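CmeC (PDB 4MT4) probably serves as the trimeric outer membrane channel through which substrates of a multidrug efflux system leave Campylobacter jejuni. Local coordinates at residues K35-K39 against I156-V160; K55-K61 against N466-S470; A63-M67 against S144-Y148; Q161-N165 against S249-F253. All blocks are in the same frame, centred on the assembly; numbering follows the deposited sequence.

Interaction 1: K35-K39 against I156-V160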
loop_
_atom_site.group_PDB
_atom_site.type_symbol
_atom_site.label_atom_id
_atom_site.label_comp_id
_atom_site.label_asym_id
_atom_site.label_seq_id
_atom_site.Cartn_x
_atom_site.Cartn_y
_atom_site.Cartn_z
ATOM N N LYS B 35 -0.523 13.296 -28.575
ATOM C CA LYS B 35 -0.625 11.958 -27.995
ATOM C C LYS B 35 0.742 11.344 -27.700
ATOM O O LYS B 35 0.942 10.734 -26.651
ATOM C CB LYS B 35 -1.417 11.038 -28.930
ATOM C CG LYS B 35 -2.867 11.451 -29.135
ATOM C CD LYS B 35 -3.685 11.254 -27.869
ATOM C CE LYS B 35 -5.156 11.558 -28.107
ATOM N NZ LYS B 35 -5.752 10.678 -29.152
ATOM N N ASN B 36 1.679 11.509 -28.628
ATOM C CA ASN B 36 3.041 11.021 -28.440
ATOM C C ASN B 36 4.011 12.158 -28.127
ATOM O O ASN B 36 4.943 12.424 -28.887
ATOM C CB ASN B 36 3.509 10.251 -29.678
ATOM C CG ASN B 36 3.228 10.993 -30.967
ATOM O OD1 ASN B 36 2.780 12.139 -30.953
ATOM N ND2 ASN B 36 3.495 10.343 -32.093
ATOM N N TRP B 37 3.784 12.815 -26.994
ATOM C CA TRP B 37 4.539 14.001 -26.595
ATOM C C TRP B 37 6.035 13.753 -26.393
ATOM O O TRP B 37 6.839 14.682 -26.485
ATOM C CB TRP B 37 3.943 14.575 -25.306
ATOM C CG TRP B 37 3.638 13.520 -24.288
ATOM C CD1 TRP B 37 2.448 12.873 -24.109
ATOM C CD2 TRP B 37 4.540 12.976 -23.316
ATOM N NE1 TRP B 37 2.553 11.965 -23.084
ATOM C CE2 TRP B 37 3.827 12.008 -22.580
ATOM C CE3 TRP B 37 5.880 13.215 -22.993
ATOM C CZ2 TRP B 37 4.407 11.281 -21.544
ATOM C CZ3 TRP B 37 6.454 12.490 -21.964
ATOM C CH2 TRP B 37 5.719 11.536 -21.252
ATOM N N TRP B 38 6.407 12.506 -26.124
ATOM C CA TRP B 38 7.786 12.186 -25.766
ATOM C C TRP B 38 8.753 12.293 -26.945
ATOM O O TRP B 38 9.967 12.362 -26.753
ATOM C CB TRP B 38 7.863 10.784 -25.161
ATOM C CG TRP B 38 7.398 9.700 -26.082
ATOM C CD1 TRP B 38 8.148 9.031 -27.003
ATOM C CD2 TRP B 38 6.076 9.154 -26.167
ATOM N NE1 TRP B 38 7.376 8.105 -27.660
ATOM C CE2 TRP B 38 6.100 8.161 -27.165
ATOM C CE3 TRP B 38 4.875 9.411 -25.498
ATOM C CZ2 TRP B 38 4.969 7.422 -27.510
ATOM C CZ3 TRP B 38 3.754 8.677 -25.840
ATOM C CH2 TRP B 38 3.809 7.695 -26.838
ATOM N N LYS B 39 8.216 12.312 -28.161
ATOM C CA LYS B 39 9.047 12.406 -29.356
ATOM C C LYS B 39 9.565 13.825 -29.587
ATOM O O LYS B 39 10.410 14.051 -30.453
ATOM C CB LYS B 39 8.273 11.931 -30.589
ATOM C CG LYS B 39 7.974 10.442 -30.600
ATOM C CD LYS B 39 7.413 9.996 -31.939
ATOM C CE LYS B 39 7.230 8.487 -31.981
ATOM N NZ LYS B 39 6.731 8.012 -33.301
ATOM N N ILE B 156 4.382 5.350 -19.188
ATOM C CA ILE B 156 5.183 6.116 -20.138
ATOM C C ILE B 156 5.989 7.208 -19.438
ATOM O O ILE B 156 7.190 7.353 -19.669
ATOM C CB ILE B 156 4.304 6.766 -21.231
ATOM C CG1 ILE B 156 3.642 5.693 -22.097
ATOM C CG2 ILE B 156 5.130 7.699 -22.100
ATOM C CD1 ILE B 156 2.758 6.258 -23.194
ATOM N N SER B 157 5.323 7.971 -18.577
ATOM C CA SER B 157 5.974 9.052 -17.845
ATOM C C SER B 157 7.106 8.539 -16.963
ATOM O O SER B 157 8.176 9.145 -16.895
ATOM C CB SER B 157 4.954 9.808 -16.995
ATOM O OG SER B 157 3.982 10.434 -17.812
ATOM N N ASN B 158 6.863 7.419 -16.290
ATOM C CA ASN B 158 7.873 6.808 -15.435
ATOM C C ASN B 158 9.065 6.308 -16.238
ATOM O O ASN B 158 10.206 6.411 -15.794
ATOM C CB ASN B 158 7.270 5.658 -14.625
ATOM C CG ASN B 158 6.367 6.141 -13.507
ATOM O OD1 ASN B 158 6.440 7.296 -13.089
ATOM N ND2 ASN B 158 5.513 5.253 -13.011
ATOM N N THR B 159 8.793 5.771 -17.425
ATOM C CA THR B 159 9.842 5.286 -18.315
ATOM C C THR B 159 10.717 6.434 -18.819
ATOM O O THR B 159 11.944 6.325 -18.851
ATOM C CB THR B 159 9.250 4.532 -19.521
ATOM O OG1 THR B 159 8.554 3.367 -19.063
ATOM C CG2 THR B 159 10.347 4.113 -20.487
ATOM N N VAL B 160 10.075 7.533 -19.205
ATOM C CA VAL B 160 10.790 8.707 -19.701
ATOM C C VAL B 160 11.659 9.330 -18.614
ATOM O O VAL B 160 12.824 9.662 -18.846
ATOM C CB VAL B 160 9.814 9.777 -20.241
ATOM C CG1 VAL B 160 10.552 11.065 -20.573
ATOM C CG2 VAL B 160 9.071 9.253 -21.459
#
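Ile156 opens the helical side of this contact by meeting both tryptophans, CG2 touching both rings and CD1 only Trp38. The CG2 methyl is 3.7 Å from CZ2 of Trp37 and 3.8 Å from CE3 of Trp38, while CD1 reaches further along the second ring to CZ3 of Trp38 at 3.7 Å. The first torsion separates the branches: with CG1 anti to the carbonyl carbon (chi1 -65°), CG2 stands anti to the backbone N and the straight CG1-CD1 arm runs across Trp38 at about a right angle. At the next position, Ser157 brings its OG to 3.9 Å from CZ2 of Trp37, a van der Waals contact; the hydroxyl itself is hydrogen-bonded to Leu153 O within its own helix. Val160, one helical turn after Ile156, completes the surface. Its CG2 methyl sits 4.1 Å from CH2 of Trp37 and at a similar distance from CB of Trp38, so it spans the base of one indole and the far end of the other. The tryptophans also pack on each other: CE3 of Trp38 lies 4.0 Å above the Trp37 ring plane, over its centre, which makes the consecutive indoles a single apolar block facing the helix. No hydrogen bond joins the two segments. Residues 37-39 form a short 3-10 segment in the loop ahead of helix 44-56, and here they lie on helix 129-195; Trp38 additionally packs on Asn47 and Val50 of helix 44-56, whereas Trp37 touches Ile443 of helix 411-445, and Val440 of that helix meets Ser157 and Val160.

Interaction 2: K55-K61 against N466-S470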
loop_
_atom_site.group_PDB
_atom_site.type_symbol
_atom_site.label_atom_id
_atom_site.label_comp_id
_atom_site.label_asym_id
_atom_site.label_seq_id
_atom_site.Cartn_x
_atom_site.Cartn_y
_atom_site.Cartn_z
ATOM N N LYS B 55 5.157 -2.177 -24.972
ATOM C CA LYS B 55 5.108 -3.551 -25.450
ATOM C C LYS B 55 5.265 -4.563 -24.315
ATOM O O LYS B 55 4.578 -5.582 -24.290
ATOM C CB LYS B 55 6.193 -3.779 -26.505
ATOM C CG LYS B 55 6.330 -5.223 -26.964
ATOM C CD LYS B 55 7.522 -5.399 -27.892
ATOM C CE LYS B 55 7.712 -6.860 -28.276
ATOM N NZ LYS B 55 7.952 -7.720 -27.085
ATOM N N ASN B 56 6.153 -4.274 -23.369
ATOM C CA ASN B 56 6.548 -5.274 -22.380
ATOM C C ASN B 56 6.132 -4.993 -20.931
ATOM O O ASN B 56 6.149 -5.905 -20.105
ATOM C CB ASN B 56 8.068 -5.463 -22.428
ATOM C CG ASN B 56 8.556 -5.929 -23.789
ATOM O OD1 ASN B 56 7.887 -6.705 -24.471
ATOM N ND2 ASN B 56 9.732 -5.456 -24.189
ATOM N N ASN B 57 5.763 -3.753 -20.619
ATOM C CA ASN B 57 5.430 -3.391 -19.237
ATOM C C ASN B 57 4.266 -4.211 -18.686
ATOM O O ASN B 57 3.180 -4.237 -19.260
ATOM C CB ASN B 57 5.107 -1.900 -19.127
ATOM C CG ASN B 57 5.014 -1.430 -17.688
ATOM O OD1 ASN B 57 3.961 -1.528 -17.057
ATOM N ND2 ASN B 57 6.119 -0.913 -17.162
ATOM N N ASN B 58 4.508 -4.875 -17.561
ATOM C CA ASN B 58 3.529 -5.784 -16.975
ATOM C C ASN B 58 2.396 -5.075 -16.240
ATOM O O ASN B 58 1.277 -5.584 -16.187
ATOM C CB ASN B 58 4.230 -6.761 -16.031
ATOM C CG ASN B 58 5.042 -7.805 -16.773
ATOM O OD1 ASN B 58 4.552 -8.437 -17.709
ATOM N ND2 ASN B 58 6.293 -7.978 -16.369
ATOM N N ASP B 59 2.681 -3.905 -15.675
ATOM C CA ASP B 59 1.634 -3.104 -15.043
ATOM C C ASP B 59 0.632 -2.634 -16.092
ATOM O O ASP B 59 -0.564 -2.526 -15.824
ATOM C CB ASP B 59 2.228 -1.905 -14.301
ATOM C CG ASP B 59 2.799 -2.280 -12.946
ATOM O OD1 ASP B 59 2.352 -3.296 -12.370
ATOM O OD2 ASP B 59 3.691 -1.558 -12.452
ATOM N N LEU B 60 1.135 -2.359 -17.291
ATOM C CA LEU B 60 0.288 -1.969 -18.411
ATOM C C LEU B 60 -0.579 -3.142 -18.855
ATOM O O LEU B 60 -1.743 -2.965 -19.218
ATOM C CB LEU B 60 1.142 -1.463 -19.576
ATOM C CG LEU B 60 0.394 -0.885 -20.779
ATOM C CD1 LEU B 60 -0.515 0.255 -20.346
ATOM C CD2 LEU B 60 1.374 -0.420 -21.848
ATOM N N LYS B 61 -0.002 -4.341 -18.819
ATOM C CA LYS B 61 -0.729 -5.558 -19.161
ATOM C C LYS B 61 -1.822 -5.839 -18.138
ATOM O O LYS B 61 -2.942 -6.192 -18.497
ATOM C CB LYS B 61 0.225 -6.753 -19.249
ATOM C CG LYS B 61 1.274 -6.640 -20.343
ATOM C CD LYS B 61 2.169 -7.871 -20.390
ATOM C CE LYS B 61 3.310 -7.682 -21.379
ATOM N NZ LYS B 61 4.196 -8.876 -21.453
ATOM N N ASN B 466 0.664 -2.837 -30.092
ATOM C CA ASN B 466 1.911 -3.566 -29.889
ATOM C C ASN B 466 2.044 -4.184 -28.499
ATOM O O ASN B 466 3.094 -4.730 -28.157
ATOM C CB ASN B 466 3.105 -2.644 -30.150
ATOM C CG ASN B 466 3.142 -2.128 -31.576
ATOM O OD1 ASN B 466 3.312 -0.931 -31.809
ATOM N ND2 ASN B 466 2.985 -3.031 -32.537
ATOM N N LEU B 467 0.987 -4.092 -27.698
ATOM C CA LEU B 467 1.006 -4.671 -26.359
ATOM C C LEU B 467 1.156 -6.187 -26.444
ATOM O O LEU B 467 0.310 -6.873 -27.015
ATOM C CB LEU B 467 -0.260 -4.297 -25.586
ATOM C CG LEU B 467 -0.300 -4.706 -24.112
ATOM C CD1 LEU B 467 0.818 -4.030 -23.331
ATOM C CD2 LEU B 467 -1.656 -4.389 -23.498
ATOM N N ASP B 468 2.242 -6.702 -25.877
ATOM C CA ASP B 468 2.551 -8.125 -25.966
ATOM C C ASP B 468 1.613 -8.953 -25.096
ATOM O O ASP B 468 1.765 -9.005 -23.876
ATOM C CB ASP B 468 4.007 -8.383 -25.564
ATOM C CG ASP B 468 4.511 -9.743 -26.020
ATOM O OD1 ASP B 468 3.759 -10.734 -25.918
ATOM O OD2 ASP B 468 5.667 -9.819 -26.486
ATOM N N MET B 469 0.645 -9.600 -25.736
ATOM C CA MET B 469 -0.242 -10.537 -25.060
ATOM C C MET B 469 -0.088 -11.918 -25.680
ATOM O O MET B 469 -1.036 -12.697 -25.730
ATOM C CB MET B 469 -1.695 -10.062 -25.143
ATOM C CG MET B 469 -1.911 -8.651 -24.611
ATOM S SD MET B 469 -1.555 -8.482 -22.854
ATOM C CE MET B 469 -2.869 -9.463 -22.141
ATOM N N SER B 470 1.120 -12.211 -26.155
ATOM C CA SER B 470 1.399 -13.459 -26.862
ATOM C C SER B 470 1.485 -14.644 -25.906
ATOM O O SER B 470 1.541 -15.799 -26.346
ATOM C CB SER B 470 2.700 -13.341 -27.661
ATOM O OG SER B 470 3.821 -13.334 -26.795
#
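A mixed polar and apolar contact joins the break between helices 44-56 and 58-79 to the irregular C-terminal tail that follows helix 456-463. Its backbone link is Asp468 N to Lys55 O, 3.0 Å long. The Asp468 side chain runs beside that of Lys55 in the same direction, and their ends meet in a salt bridge, Lys55 NZ to Asp468 OD2 at 3.2 Å, using the lone pair of OD2 that points away from OD1. The lysine chain is extended until its last torsion, where a bend (chi4 -60°) turns the ammonium to a second acceptor, Asn56 OD1 at 2.8 Å. The other carboxylate oxygen, Asp468 OD1, receives both the backbone N and the hydroxyl of Ser470, so the carboxylate is gripped from both ends and its rotation is restricted. On the apolar side, Leu467 CD1 touches both Leu60 CD2, at 3.9 Å, and Lys61 CG, at 4.0 Å. Beyond CG the Lys61 chain is extended alongside Asp468, bringing CE to 3.2 Å from Asp468 O, and Met469 SD packs near its CG. The same lysine touches Val356 of a second subunit, placing the tail close to a subunit interface. Asn56 and Asn57 use their amide nitrogens on the backbone oxygens of Thr236 and Leu235, respectively, tying the break to the end of helix 201-236. Two local motifs define the junction: Asn57 is the N-cap of helix 58-79, its OD1 accepting from Leu60 N at 3.0 Å, and Asp468 closes an Asx turn through Ser470 N.

Interaction 3: A63-M67 against S144-Y148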
loop_
_atom_site.group_PDB
_atom_site.type_symbol
_atom_site.label_atom_id
_atom_site.label_comp_id
_atom_site.label_asym_id
_atom_site.label_seq_id
_atom_site.Cartn_x
_atom_site.Cartn_y
_atom_site.Cartn_z
ATOM N N ALA B 63 -3.349 -3.670 -16.268
ATOM C CA ALA B 63 -4.386 -2.668 -16.472
ATOM C C ALA B 63 -5.270 -3.027 -17.664
ATOM O O ALA B 63 -6.466 -2.736 -17.668
ATOM C CB ALA B 63 -3.765 -1.297 -16.669
ATOM N N PHE B 64 -4.673 -3.658 -18.671
ATOM C CA PHE B 64 -5.413 -4.101 -19.848
ATOM C C PHE B 64 -6.334 -5.261 -19.484
ATOM O O PHE B 64 -7.475 -5.324 -19.937
ATOM C CB PHE B 64 -4.455 -4.515 -20.974
ATOM C CG PHE B 64 -5.133 -4.742 -22.300
ATOM C CD1 PHE B 64 -5.615 -5.995 -22.640
ATOM C CD2 PHE B 64 -5.282 -3.704 -23.207
ATOM C CE1 PHE B 64 -6.236 -6.210 -23.853
ATOM C CE2 PHE B 64 -5.903 -3.914 -24.426
ATOM C CZ PHE B 64 -6.381 -5.170 -24.749
ATOM N N ILE B 65 -5.826 -6.170 -18.659
ATOM C CA ILE B 65 -6.583 -7.340 -18.228
ATOM C C ILE B 65 -7.743 -6.935 -17.327
ATOM O O ILE B 65 -8.848 -7.469 -17.445
ATOM C CB ILE B 65 -5.676 -8.346 -17.490
ATOM C CG1 ILE B 65 -4.591 -8.870 -18.434
ATOM C CG2 ILE B 65 -6.489 -9.504 -16.933
ATOM C CD1 ILE B 65 -3.540 -9.707 -17.746
ATOM N N HIS B 66 -7.485 -5.983 -16.432
ATOM C CA HIS B 66 -8.519 -5.450 -15.550
ATOM C C HIS B 66 -9.680 -4.879 -16.358
ATOM O O HIS B 66 -10.838 -4.975 -15.954
ATOM C CB HIS B 66 -7.941 -4.375 -14.628
ATOM C CG HIS B 66 -6.996 -4.908 -13.595
ATOM N ND1 HIS B 66 -7.059 -6.203 -13.127
ATOM C CD2 HIS B 66 -5.965 -4.321 -12.942
ATOM C CE1 HIS B 66 -6.108 -6.390 -12.229
ATOM N NE2 HIS B 66 -5.430 -5.264 -12.098
ATOM N N MET B 67 -9.358 -4.287 -17.503
ATOM C CA MET B 67 -10.362 -3.746 -18.410
ATOM C C MET B 67 -11.177 -4.864 -19.054
ATOM O O MET B 67 -12.398 -4.759 -19.186
ATOM C CB MET B 67 -9.694 -2.884 -19.484
ATOM C CG MET B 67 -10.645 -2.313 -20.524
ATOM S SD MET B 67 -9.788 -1.258 -21.704
ATOM C CE MET B 67 -8.517 -2.366 -22.300
ATOM N N SER B 144 -12.708 1.296 -15.930
ATOM C CA SER B 144 -11.546 0.454 -16.190
ATOM C C SER B 144 -10.797 0.931 -17.431
ATOM O O SER B 144 -9.584 0.759 -17.537
ATOM C CB SER B 144 -11.963 -1.011 -16.357
ATOM O OG SER B 144 -12.739 -1.193 -17.528
ATOM N N GLU B 145 -11.528 1.528 -18.368
ATOM C CA GLU B 145 -10.920 2.083 -19.572
ATOM C C GLU B 145 -10.101 3.324 -19.233
ATOM O O GLU B 145 -8.986 3.502 -19.725
ATOM C CB GLU B 145 -11.987 2.422 -20.613
ATOM C CG GLU B 145 -12.585 1.216 -21.316
ATOM C CD GLU B 145 -13.561 1.607 -22.408
ATOM O OE1 GLU B 145 -14.447 2.447 -22.145
ATOM O OE2 GLU B 145 -13.435 1.079 -23.531
ATOM N N TYR B 146 -10.666 4.178 -18.386
ATOM C CA TYR B 146 -9.978 5.381 -17.933
ATOM C C TYR B 146 -8.802 5.025 -17.033
ATOM O O TYR B 146 -7.789 5.727 -17.015
ATOM C CB TYR B 146 -10.948 6.307 -17.199
ATOM C CG TYR B 146 -12.025 6.896 -18.083
ATOM C CD1 TYR B 146 -11.760 7.233 -19.404
ATOM C CD2 TYR B 146 -13.310 7.112 -17.598
ATOM C CE1 TYR B 146 -12.740 7.772 -20.214
ATOM C CE2 TYR B 146 -14.296 7.650 -18.400
ATOM C CZ TYR B 146 -14.006 7.978 -19.708
ATOM O OH TYR B 146 -14.985 8.513 -20.513
ATOM N N ASP B 147 -8.945 3.935 -16.283
ATOM C CA ASP B 147 -7.862 3.432 -15.445
ATOM C C ASP B 147 -6.710 2.917 -16.302
ATOM O O ASP B 147 -5.549 3.008 -15.911
ATOM C CB ASP B 147 -8.358 2.321 -14.517
ATOM C CG ASP B 147 -9.091 2.857 -13.303
ATOM O OD1 ASP B 147 -8.914 4.048 -12.976
ATOM O OD2 ASP B 147 -9.839 2.084 -12.667
ATOM N N TYR B 148 -7.038 2.379 -17.472
ATOM C CA TYR B 148 -6.019 1.903 -18.401
ATOM C C TYR B 148 -5.261 3.072 -19.015
ATOM O O TYR B 148 -4.042 3.020 -19.176
ATOM C CB TYR B 148 -6.640 1.048 -19.506
ATOM C CG TYR B 148 -5.661 0.662 -20.595
ATOM C CD1 TYR B 148 -4.722 -0.342 -20.387
ATOM C CD2 TYR B 148 -5.677 1.298 -21.831
ATOM C CE1 TYR B 148 -3.826 -0.698 -21.380
ATOM C CE2 TYR B 148 -4.786 0.948 -22.828
ATOM C CZ TYR B 148 -3.862 -0.050 -22.597
ATOM O OH TYR B 148 -2.972 -0.404 -23.587
HETATM O O HOH W 1 -7.666 -0.872 -16.344
#
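Ala63 meets Tyr148 across an antiparallel helix pair, its CB 4.0 Å from CD1 of the ring. The backbone oxygen of Ala63 takes part as well: a water donates to it at 2.6 Å and to Ser144 O at 2.8 Å, bridging two main-chain carbonyls between the helices. Phe64 follows with an offset edge-to-face stack, its edge toward the face of Tyr148, the ring planes at 74° and the centroids 5.7 Å apart. Both aromatic side chains have CG anti to the backbone N (chi1 173° for Tyr148), so the two extend alongside each other in one direction. The tyrosine hydroxyl is held outside the pair by Ser464 OG. Met67 ends the row. Its chain is extended to SD, which rests 3.8 Å from CG of Glu145, then bends so that CE lies over one face of the Tyr148 ring, a Met-aromatic contact with SD 5.3 Å from the ring centroid. At its root, CA of Met67 is 3.6 Å from Ser144 OG, a small side chain that lets the backbones come close; that hydroxyl bonds to Phe141 O. Ile460 of helix 456-463 borders Met67, Glu145 and Tyr148. With axes 8.7 Å apart and directions at 170°, helices 58-79 and 129-195 pack as near-antiparallel neighbours, as expected in the helical barrel of an outer membrane factor.

Interaction 4: Q161-N165 against S249-F253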
loop_
_atom_site.group_PDB
_atom_site.type_symbol
_atom_site.label_atom_id
_atom_site.label_comp_id
_atom_site.label_asym_id
_atom_site.label_seq_id
_atom_site.Cartn_x
_atom_site.Cartn_y
_atom_site.Cartn_z
ATOM N N GLN B 161 11.087 9.483 -17.424
ATOM C CA GLN B 161 11.791 10.106 -16.310
ATOM C C GLN B 161 12.886 9.202 -15.747
ATOM O O GLN B 161 13.864 9.685 -15.178
ATOM C CB GLN B 161 10.805 10.493 -15.204
ATOM C CG GLN B 161 9.904 11.671 -15.558
ATOM C CD GLN B 161 9.041 12.123 -14.396
ATOM O OE1 GLN B 161 8.761 11.350 -13.479
ATOM N NE2 GLN B 161 8.620 13.384 -14.423
ATOM N N THR B 162 12.722 7.892 -15.906
ATOM C CA THR B 162 13.753 6.941 -15.502
ATOM C C THR B 162 14.914 6.991 -16.490
ATOM O O THR B 162 16.081 6.900 -16.105
ATOM C CB THR B 162 13.205 5.502 -15.416
ATOM O OG1 THR B 162 12.195 5.437 -14.403
ATOM C CG2 THR B 162 14.313 4.514 -15.080
ATOM N N TYR B 163 14.578 7.147 -17.768
ATOM C CA TYR B 163 15.580 7.290 -18.818
ATOM C C TYR B 163 16.465 8.505 -18.564
ATOM O O TYR B 163 17.689 8.417 -18.634
ATOM C CB TYR B 163 14.908 7.410 -20.189
ATOM C CG TYR B 163 15.840 7.831 -21.308
ATOM C CD1 TYR B 163 16.643 6.901 -21.956
ATOM C CD2 TYR B 163 15.910 9.156 -21.721
ATOM C CE1 TYR B 163 17.493 7.278 -22.981
ATOM C CE2 TYR B 163 16.757 9.545 -22.745
ATOM C CZ TYR B 163 17.547 8.602 -23.370
ATOM O OH TYR B 163 18.389 8.979 -24.389
ATOM N N PHE B 164 15.830 9.633 -18.262
ATOM C CA PHE B 164 16.538 10.885 -18.029
ATOM C C PHE B 164 17.369 10.841 -16.750
ATOM O O PHE B 164 18.443 11.438 -16.680
ATOM C CB PHE B 164 15.548 12.049 -17.976
ATOM C CG PHE B 164 15.152 12.567 -19.330
ATOM C CD1 PHE B 164 16.088 12.658 -20.347
ATOM C CD2 PHE B 164 13.847 12.952 -19.590
ATOM C CE1 PHE B 164 15.733 13.131 -21.596
ATOM C CE2 PHE B 164 13.484 13.425 -20.839
ATOM C CZ PHE B 164 14.429 13.514 -21.844
ATOM N N ASN B 165 16.868 10.137 -15.739
ATOM C CA ASN B 165 17.627 9.925 -14.513
ATOM C C ASN B 165 18.835 9.033 -14.773
ATOM O O ASN B 165 19.870 9.161 -14.114
ATOM C CB ASN B 165 16.747 9.309 -13.425
ATOM C CG ASN B 165 15.786 10.308 -12.814
ATOM O OD1 ASN B 165 16.016 11.517 -12.859
ATOM N ND2 ASN B 165 14.703 9.806 -12.231
ATOM N N SER B 249 21.906 2.497 -24.505
ATOM C CA SER B 249 22.373 3.592 -25.346
ATOM C C SER B 249 21.499 4.815 -25.098
ATOM O O SER B 249 20.293 4.685 -24.894
ATOM C CB SER B 249 22.339 3.200 -26.824
ATOM O OG SER B 249 23.150 2.066 -27.077
ATOM N N TYR B 250 22.097 6.001 -25.116
ATOM C CA TYR B 250 21.351 7.211 -24.786
ATOM C C TYR B 250 21.837 8.447 -25.540
ATOM O O TYR B 250 22.779 8.385 -26.330
ATOM C CB TYR B 250 21.418 7.470 -23.279
ATOM C CG TYR B 250 22.809 7.770 -22.766
ATOM C CD1 TYR B 250 23.685 6.745 -22.433
ATOM C CD2 TYR B 250 23.246 9.080 -22.613
ATOM C CE1 TYR B 250 24.957 7.017 -21.965
ATOM C CE2 TYR B 250 24.512 9.361 -22.145
ATOM C CZ TYR B 250 25.364 8.327 -21.823
ATOM O OH TYR B 250 26.630 8.603 -21.356
ATOM N N GLN B 251 21.174 9.570 -25.279
ATOM C CA GLN B 251 21.491 10.836 -25.924
ATOM C C GLN B 251 21.348 11.984 -24.930
ATOM O O GLN B 251 20.351 12.069 -24.213
ATOM C CB GLN B 251 20.582 11.063 -27.132
ATOM C CG GLN B 251 20.574 12.488 -27.656
ATOM C CD GLN B 251 19.569 12.689 -28.774
ATOM O OE1 GLN B 251 19.531 11.921 -29.734
ATOM N NE2 GLN B 251 18.742 13.721 -28.648
ATOM N N VAL B 252 22.351 12.858 -24.891
ATOM C CA VAL B 252 22.354 14.007 -23.989
ATOM C C VAL B 252 21.194 14.959 -24.275
ATOM O O VAL B 252 20.901 15.270 -25.430
ATOM C CB VAL B 252 23.694 14.783 -24.083
ATOM C CG1 VAL B 252 23.535 16.230 -23.621
ATOM C CG2 VAL B 252 24.772 14.076 -23.277
ATOM N N PHE B 253 20.529 15.404 -23.213
ATOM C CA PHE B 253 19.430 16.351 -23.336
ATOM C C PHE B 253 19.941 17.763 -23.595
ATOM O O PHE B 253 20.737 18.298 -22.824
ATOM C CB PHE B 253 18.563 16.335 -22.074
ATOM C CG PHE B 253 17.491 17.390 -22.059
ATOM C CD1 PHE B 253 16.307 17.200 -22.752
ATOM C CD2 PHE B 253 17.661 18.568 -21.345
ATOM C CE1 PHE B 253 15.317 18.164 -22.740
ATOM C CE2 PHE B 253 16.674 19.536 -21.332
ATOM C CZ PHE B 253 15.500 19.333 -22.029
#
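Tyr163 and Gln251 are joined by the one hydrogen bond between the segments: the backbone N of Gln251 donates to Tyr163 OH over 3.0 Å, with a bent N-H...O angle of 142°. The phenol reaches the chain there because its CG is anti to the backbone N (chi1 169°), which carries the ring out from helix 129-195 to the loop. Around this bond the contact is apolar. Tyr250 CB lies 3.9 Å from Tyr163 CE1, and the two tyrosine side chains run nearly perpendicular, so that the helix residue touches the base of Tyr250 while the far end of that ring leads away. Some distance along the loop, Phe164 CZ approaches Phe253 CD1 at 4.2 Å; the planes are inclined at 75° in an oblique pairing. Consecutive residues of one helix thus touch the irregular chain at two separate points. That chain is the connection from helix 240-245 to helix 273-293, linking the two halves of the internally repeated outer membrane efflux protein fold, and it passes beside the long helix here, next to helix 44-56. Further out, polar partners fix the first shell. Tyr163 OH is also hydrogen-bonded to Asp43 OD2, so the hydroxyl is shared between the aspartate and the loop N-H. Gln251 NE2 bonds to Asp42 O, and its side chain touches Asn45 of helix 44-56. The aromatic neighbours extend the set: Tyr250 stacks with Tyr170, Phe41 meets Phe164 edge-to-face, and Tyr433 of helix 411-445 packs against Phe164, its OH accepting a weak hydrogen bond from Phe253 N.

Helix 129-195 is shared by interactions 1, 3 and 4, whereas interaction 2 instead uses the helix break and the C-terminal tail. Interactions 1 and 2 are buried, interactions 3 and 4 only partly so. Apolar contact alone joins the segments of interaction 1; interaction 3 adds a bridging water, interaction 4 one direct hydrogen bond and interaction 2 a salt bridge. Interactions 2 and 3 share helix 58-79 and touch directly, Leu60 CD1 lying 3.6 Å from Tyr148 CE1, and both reach a second subunit. Interactions 1 and 4 follow one another on the long helix, centres 12 Å apart, and meet no other chain.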